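Local atomic coordinates of cleavage stimulation factor 77 (Encephalitozoon cuniculi, PDB entry 2UY1), a protein that forms a homodimer of helical HAT repeats and probably acts in mRNA 3'-end processing within the cleavage stimulation factor. Residues Asp286-Asn291 against Phe446-Lys452; Val317-Ile323 against His350-Leu356. All coordinates share one frame. Residues are numbered along the deposited sequence.

Contact 1: Asp286-Asn291 against Phe446-Lys452; sequences DLLRIN and FNFLDLK
Leu287 lies over the polypeptide that follows helix 434-446, with 84 Å² covered, the largest share in this contact. Leu287 CD1 comes to 3.4 Å from Phe446 O, 4.3 Å from Phe448 CB and 3.8 Å from Leu451 CG, while Leu287 CD2 is 4.0 Å from Lys452 C. Segment 286-291 is one helical stretch inside helix 282-300, presenting Asp286, Leu287, Ile290 and Asn291. Opposite it, Phe446 is still helical, Asn447 breaks away at phi/psi -71/146, and a type II' turn runs from Phe448 to Leu451. That turn needs Leu449 at 53/-125 and is closed in both directions, Phe448 N to Leu451 O and Leu451 N to Phe448 O, each 2.9 Å. Register is set by CA pairs Leu287-Leu451 (7.0 Å) and Asn291-Phe446 (6.7 Å). Ile290 (mt) sets CD1 against both end residues of the turn, 3.8 Å from Phe448 CD2 and 3.7 Å from Leu451 CD2. Asp286 adds CB at 4.0 Å from Leu451 CD2; its OD1 hydrogen-bonds Gly318 N. The one hydrogen bond across the contact is nearly straight: Asn291 ND2 donates to Phe446 O (2.9 Å, 172°). The same amide nitrogen also donates to Leu287 O at 3.1 Å, so Asn291 ties its own helical turn to the last carbonyl of helix 434-446. Asn291 OD1 lies at the Phe446 ring edge, 3.5 Å from CD1; that ring meets Phe247 edge-to-face. Through this turn the loop after helix 434-446 docks onto helix 282-300 of a TPR-like HAT-repeat solenoid.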
# COMPACT_ATOMS: atom_id res chain seq x y z
N ASP B 286 11.75 -1.87 24.30
CA ASP B 286 12.03 -2.75 23.17
C ASP B 286 13.00 -2.06 22.23
O ASP B 286 13.90 -2.70 21.78
CB ASP B 286 10.77 -3.14 22.41
CG ASP B 286 9.92 -4.20 23.14
OD1 ASP B 286 10.45 -4.99 23.97
OD2 ASP B 286 8.70 -4.26 22.82
N LEU B 287 12.82 -0.75 21.94
CA LEU B 287 13.80 -0.08 21.08
C LEU B 287 15.20 0.05 21.69
O LEU B 287 16.20 0.11 20.96
CB LEU B 287 13.31 1.25 20.52
CG LEU B 287 13.78 1.63 19.10
CD1 LEU B 287 13.59 0.57 17.98
CD2 LEU B 287 13.11 2.89 18.71
N LEU B 288 15.29 0.06 23.03
CA LEU B 288 16.58 0.06 23.69
C LEU B 288 17.28 -1.28 23.54
O LEU B 288 18.47 -1.33 23.25
CB LEU B 288 16.43 0.36 25.20
CG LEU B 288 16.15 1.80 25.55
CD1 LEU B 288 15.72 1.85 27.01
CD2 LEU B 288 17.39 2.61 25.23
N ARG B 289 16.52 -2.36 23.73
CA ARG B 289 17.05 -3.70 23.61
C ARG B 289 17.60 -4.01 22.25
O ARG B 289 18.71 -4.51 22.11
CB ARG B 289 15.95 -4.70 23.92
CG ARG B 289 15.62 -4.79 25.38
CD ARG B 289 14.41 -5.67 25.60
NE ARG B 289 13.38 -5.02 26.40
CZ ARG B 289 12.88 -5.48 27.54
NH1 ARG B 289 13.31 -6.62 28.05
NH2 ARG B 289 11.94 -4.79 28.18
N ILE B 290 16.80 -3.70 21.23
CA ILE B 290 17.20 -3.86 19.87
C ILE B 290 18.51 -3.06 19.61
O ILE B 290 19.46 -3.60 19.06
CB ILE B 290 16.00 -3.44 18.93
CG1 ILE B 290 15.03 -4.61 18.78
CG2 ILE B 290 16.54 -2.89 17.55
CD1 ILE B 290 13.62 -4.17 18.27
N ASN B 291 18.55 -1.80 20.04
CA ASN B 291 19.70 -0.95 19.79
C ASN B 291 20.96 -1.31 20.57
O ASN B 291 22.09 -1.15 20.08
CB ASN B 291 19.31 0.53 19.83
CG ASN B 291 18.73 1.00 18.43
OD1 ASN B 291 19.44 1.06 17.44
ND2 ASN B 291 17.45 1.25 18.38
N PHE B 446 17.92 3.54 13.57
CA PHE B 446 17.68 3.23 14.99
C PHE B 446 16.25 2.69 15.11
O PHE B 446 15.99 1.82 15.95
CB PHE B 446 17.77 4.44 15.93
CG PHE B 446 19.16 5.04 16.06
CD1 PHE B 446 20.26 4.26 16.34
CD2 PHE B 446 19.33 6.41 15.97
CE1 PHE B 446 21.56 4.82 16.46
CE2 PHE B 446 20.62 6.98 16.15
CZ PHE B 446 21.72 6.17 16.38
N ASN B 447 15.33 3.24 14.28
CA ASN B 447 13.90 2.77 14.28
C ASN B 447 13.82 1.36 13.65
O ASN B 447 14.64 1.06 12.82
CB ASN B 447 12.98 3.80 13.55
CG ASN B 447 12.82 5.09 14.33
OD1 ASN B 447 12.96 5.10 15.55
ND2 ASN B 447 12.55 6.21 13.62
N PHE B 448 12.91 0.47 14.08
CA PHE B 448 12.85 -0.91 13.55
C PHE B 448 11.41 -1.20 13.16
O PHE B 448 10.51 -1.21 14.01
CB PHE B 448 13.38 -1.98 14.55
CG PHE B 448 13.24 -3.44 14.04
CD1 PHE B 448 13.98 -3.91 12.93
CD2 PHE B 448 12.34 -4.32 14.65
CE1 PHE B 448 13.87 -5.25 12.48
CE2 PHE B 448 12.21 -5.63 14.20
CZ PHE B 448 12.98 -6.11 13.11
N LEU B 449 11.18 -1.41 11.88
CA LEU B 449 9.82 -1.57 11.40
C LEU B 449 8.95 -0.37 11.88
O LEU B 449 9.32 0.76 11.62
CB LEU B 449 9.28 -2.91 11.87
CG LEU B 449 10.15 -4.09 11.34
CD1 LEU B 449 9.51 -5.36 11.71
CD2 LEU B 449 10.29 -4.00 9.82
N ASP B 450 7.84 -0.64 12.56
CA ASP B 450 6.93 0.40 13.03
C ASP B 450 7.21 0.84 14.48
O ASP B 450 6.55 1.77 15.03
CB ASP B 450 5.49 -0.12 12.91
CG ASP B 450 5.23 -1.27 13.80
OD1 ASP B 450 5.83 -2.35 13.55
OD2 ASP B 450 4.43 -1.07 14.77
N LEU B 451 8.18 0.17 15.09
CA LEU B 451 8.74 0.58 16.36
C LEU B 451 9.64 1.80 16.13
O LEU B 451 10.72 1.67 15.55
CB LEU B 451 9.58 -0.56 16.92
CG LEU B 451 10.01 -0.52 18.38
CD1 LEU B 451 8.79 -0.38 19.31
CD2 LEU B 451 10.73 -1.83 18.64
N LYS B 452 9.18 2.98 16.53
CA LYS B 452 9.81 4.26 16.22
C LYS B 452 10.04 5.07 17.49
O LYS B 452 9.34 4.85 18.45
CB LYS B 452 8.95 5.05 15.24
CG LYS B 452 8.98 4.44 13.83
CD LYS B 452 8.13 5.11 12.85
CE LYS B 452 8.30 4.42 11.46
NZ LYS B 452 7.69 5.17 10.35

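Contact 2: Val317-Ile323 against His350-Leu356; sequences VGPHVFI and HPDSTLL
His350, Pro319 and Leu355 bury the most surface here, 72, 69 and 69 Å². The His350 side chain (chi1 -60°, chi2 -78°) extends from the end of helix 337-349 so that NE2 donates to Val317 O (3.0 Å, 147°), while its ring face receives Pro319: CD stands 3.8 Å from the His350 ring centroid, only 5° off the normal, a CH-pi contact. Phe322 meets that ring rim to rim, centroids 5.9 Å apart and planes at 69°. Pro319 CA lies 6.2 Å from Leu356 CA, and Pro319 CB touches Ser353 OG (3.5 Å) and Leu356 CD2 (4.0 Å). A type I turn from His350 to Ser353 (Ser353 N to His350 O, 3.1 Å) leads into helix 354-367, where Ser353 is the N-cap: OG accepts from Leu356 N at 3.2 Å. Leu355 (tp) sets CD2 over the His320 ring, 3.6 Å from its centroid and 19° off the normal, and CG 3.6 Å from Ile323 CD1. Leu356 CD1 approaches Ile323 CG1 at 3.5 Å. The N-terminal parts of helices 319-333 and 354-367 thus pack side by side, with helix 337-349 between them in sequence, as where the first helices of consecutive HAT repeats stack in a helical solenoid.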
# COMPACT_ATOMS: atom_id res chain seq x y z
N VAL B 317 10.47 -9.00 26.89
CA VAL B 317 10.97 -8.35 25.69
C VAL B 317 9.86 -8.51 24.67
O VAL B 317 9.29 -9.60 24.57
CB VAL B 317 12.39 -8.88 25.18
CG1 VAL B 317 13.32 -9.17 26.36
CG2 VAL B 317 12.29 -10.13 24.26
N GLY B 318 9.55 -7.43 23.96
CA GLY B 318 8.40 -7.39 23.03
C GLY B 318 8.57 -8.29 21.82
O GLY B 318 9.65 -8.86 21.58
N PRO B 319 7.50 -8.38 21.00
CA PRO B 319 7.50 -9.08 19.70
C PRO B 319 8.63 -8.63 18.77
O PRO B 319 9.29 -9.45 18.15
CB PRO B 319 6.13 -8.71 19.11
CG PRO B 319 5.27 -8.43 20.30
CD PRO B 319 6.20 -7.73 21.27
N HIS B 320 8.88 -7.33 18.68
CA HIS B 320 9.89 -6.81 17.76
C HIS B 320 11.29 -7.34 17.98
O HIS B 320 12.10 -7.33 17.06
CB HIS B 320 9.97 -5.28 17.91
CG HIS B 320 8.78 -4.56 17.35
ND1 HIS B 320 7.60 -4.20 17.92
CD2 HIS B 320 8.72 -4.15 16.04
CE1 HIS B 320 6.87 -3.57 16.95
NE2 HIS B 320 7.57 -3.53 15.83
N VAL B 321 11.63 -7.66 19.23
CA VAL B 321 13.01 -7.94 19.61
C VAL B 321 13.32 -9.32 19.11
O VAL B 321 14.40 -9.57 18.65
CB VAL B 321 13.22 -7.80 21.21
CG1 VAL B 321 14.65 -8.27 21.67
CG2 VAL B 321 13.02 -6.39 21.61
N PHE B 322 12.31 -10.18 19.11
CA PHE B 322 12.43 -11.53 18.56
C PHE B 322 12.56 -11.50 17.05
O PHE B 322 13.30 -12.28 16.51
CB PHE B 322 11.18 -12.36 18.88
CG PHE B 322 11.00 -12.70 20.36
CD1 PHE B 322 11.61 -13.81 20.91
CD2 PHE B 322 10.20 -11.89 21.17
CE1 PHE B 322 11.43 -14.14 22.26
CE2 PHE B 322 10.00 -12.21 22.53
CZ PHE B 322 10.60 -13.36 23.07
N ILE B 323 11.73 -10.70 16.37
CA ILE B 323 11.75 -10.54 14.92
C ILE B 323 13.07 -9.92 14.48
O ILE B 323 13.68 -10.34 13.50
CB ILE B 323 10.60 -9.60 14.44
CG1 ILE B 323 9.21 -10.09 14.88
CG2 ILE B 323 10.69 -9.29 12.94
CD1 ILE B 323 8.06 -9.06 14.52
N HIS B 350 4.21 -14.25 22.80
CA HIS B 350 3.20 -13.26 22.36
C HIS B 350 2.23 -13.94 21.40
O HIS B 350 2.29 -13.70 20.19
CB HIS B 350 3.89 -12.03 21.72
CG HIS B 350 4.80 -11.31 22.67
ND1 HIS B 350 4.54 -10.45 23.68
CD2 HIS B 350 6.16 -11.53 22.69
CE1 HIS B 350 5.74 -10.15 24.28
NE2 HIS B 350 6.70 -10.81 23.66
N PRO B 351 1.32 -14.79 21.96
CA PRO B 351 0.50 -15.72 21.19
C PRO B 351 -0.53 -14.98 20.35
O PRO B 351 -1.04 -15.55 19.38
CB PRO B 351 -0.22 -16.56 22.26
CG PRO B 351 -0.07 -15.85 23.52
CD PRO B 351 0.98 -14.81 23.40
N ASP B 352 -0.82 -13.74 20.76
CA ASP B 352 -1.78 -12.83 20.15
C ASP B 352 -1.11 -11.70 19.34
O ASP B 352 -1.74 -10.70 19.10
CB ASP B 352 -2.66 -12.16 21.22
CG ASP B 352 -3.58 -13.16 21.97
OD1 ASP B 352 -4.10 -14.11 21.33
OD2 ASP B 352 -3.77 -12.98 23.20
N SER B 353 0.16 -11.84 18.96
CA SER B 353 0.83 -10.76 18.22
C SER B 353 0.64 -10.97 16.69
O SER B 353 1.31 -11.80 16.13
CB SER B 353 2.33 -10.75 18.53
OG SER B 353 3.02 -9.73 17.77
N THR B 354 -0.22 -10.21 16.06
CA THR B 354 -0.44 -10.30 14.60
C THR B 354 0.86 -9.92 13.81
O THR B 354 1.25 -10.55 12.78
CB THR B 354 -1.60 -9.41 14.26
OG1 THR B 354 -2.82 -10.00 14.76
CG2 THR B 354 -1.65 -9.10 12.69
N LEU B 355 1.55 -8.92 14.33
CA LEU B 355 2.89 -8.56 13.84
C LEU B 355 3.79 -9.74 13.70
O LEU B 355 4.40 -9.95 12.68
CB LEU B 355 3.58 -7.60 14.81
CG LEU B 355 4.99 -7.19 14.37
CD1 LEU B 355 4.96 -6.40 13.01
CD2 LEU B 355 5.58 -6.39 15.51
N LEU B 356 3.95 -10.52 14.76
CA LEU B 356 4.91 -11.63 14.69
C LEU B 356 4.38 -12.72 13.73
O LEU B 356 5.15 -13.43 13.06
CB LEU B 356 5.07 -12.19 16.12
CG LEU B 356 6.14 -12.92 16.95
CD1 LEU B 356 7.58 -12.49 16.78
CD2 LEU B 356 5.76 -12.62 18.39

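In the fold
Contact 2 is nested in the longer loop closed by contact 1 (segments 155 residues apart against 27). Contact 1 is buried, its centre about 13 Å from the centre of the chain; contact 2, its centre about 26 Å from that point, is partly buried and joins what are probably neighbouring repeats. Aliphatic packing runs through both, but the outer one adds histidine rings and CH-pi contacts, whereas the inner one relies on an asparagine amide donating to a helix-end carbonyl. Their centres lie about 13 Å apart: Asp286 OD1 hydrogen-bonds Gly318 N at 2.6 Å, and His320 NE2 hydrogen-bonds Asp450 OD1 at 3.1 Å, so 317-323 meets both segments of contact 1.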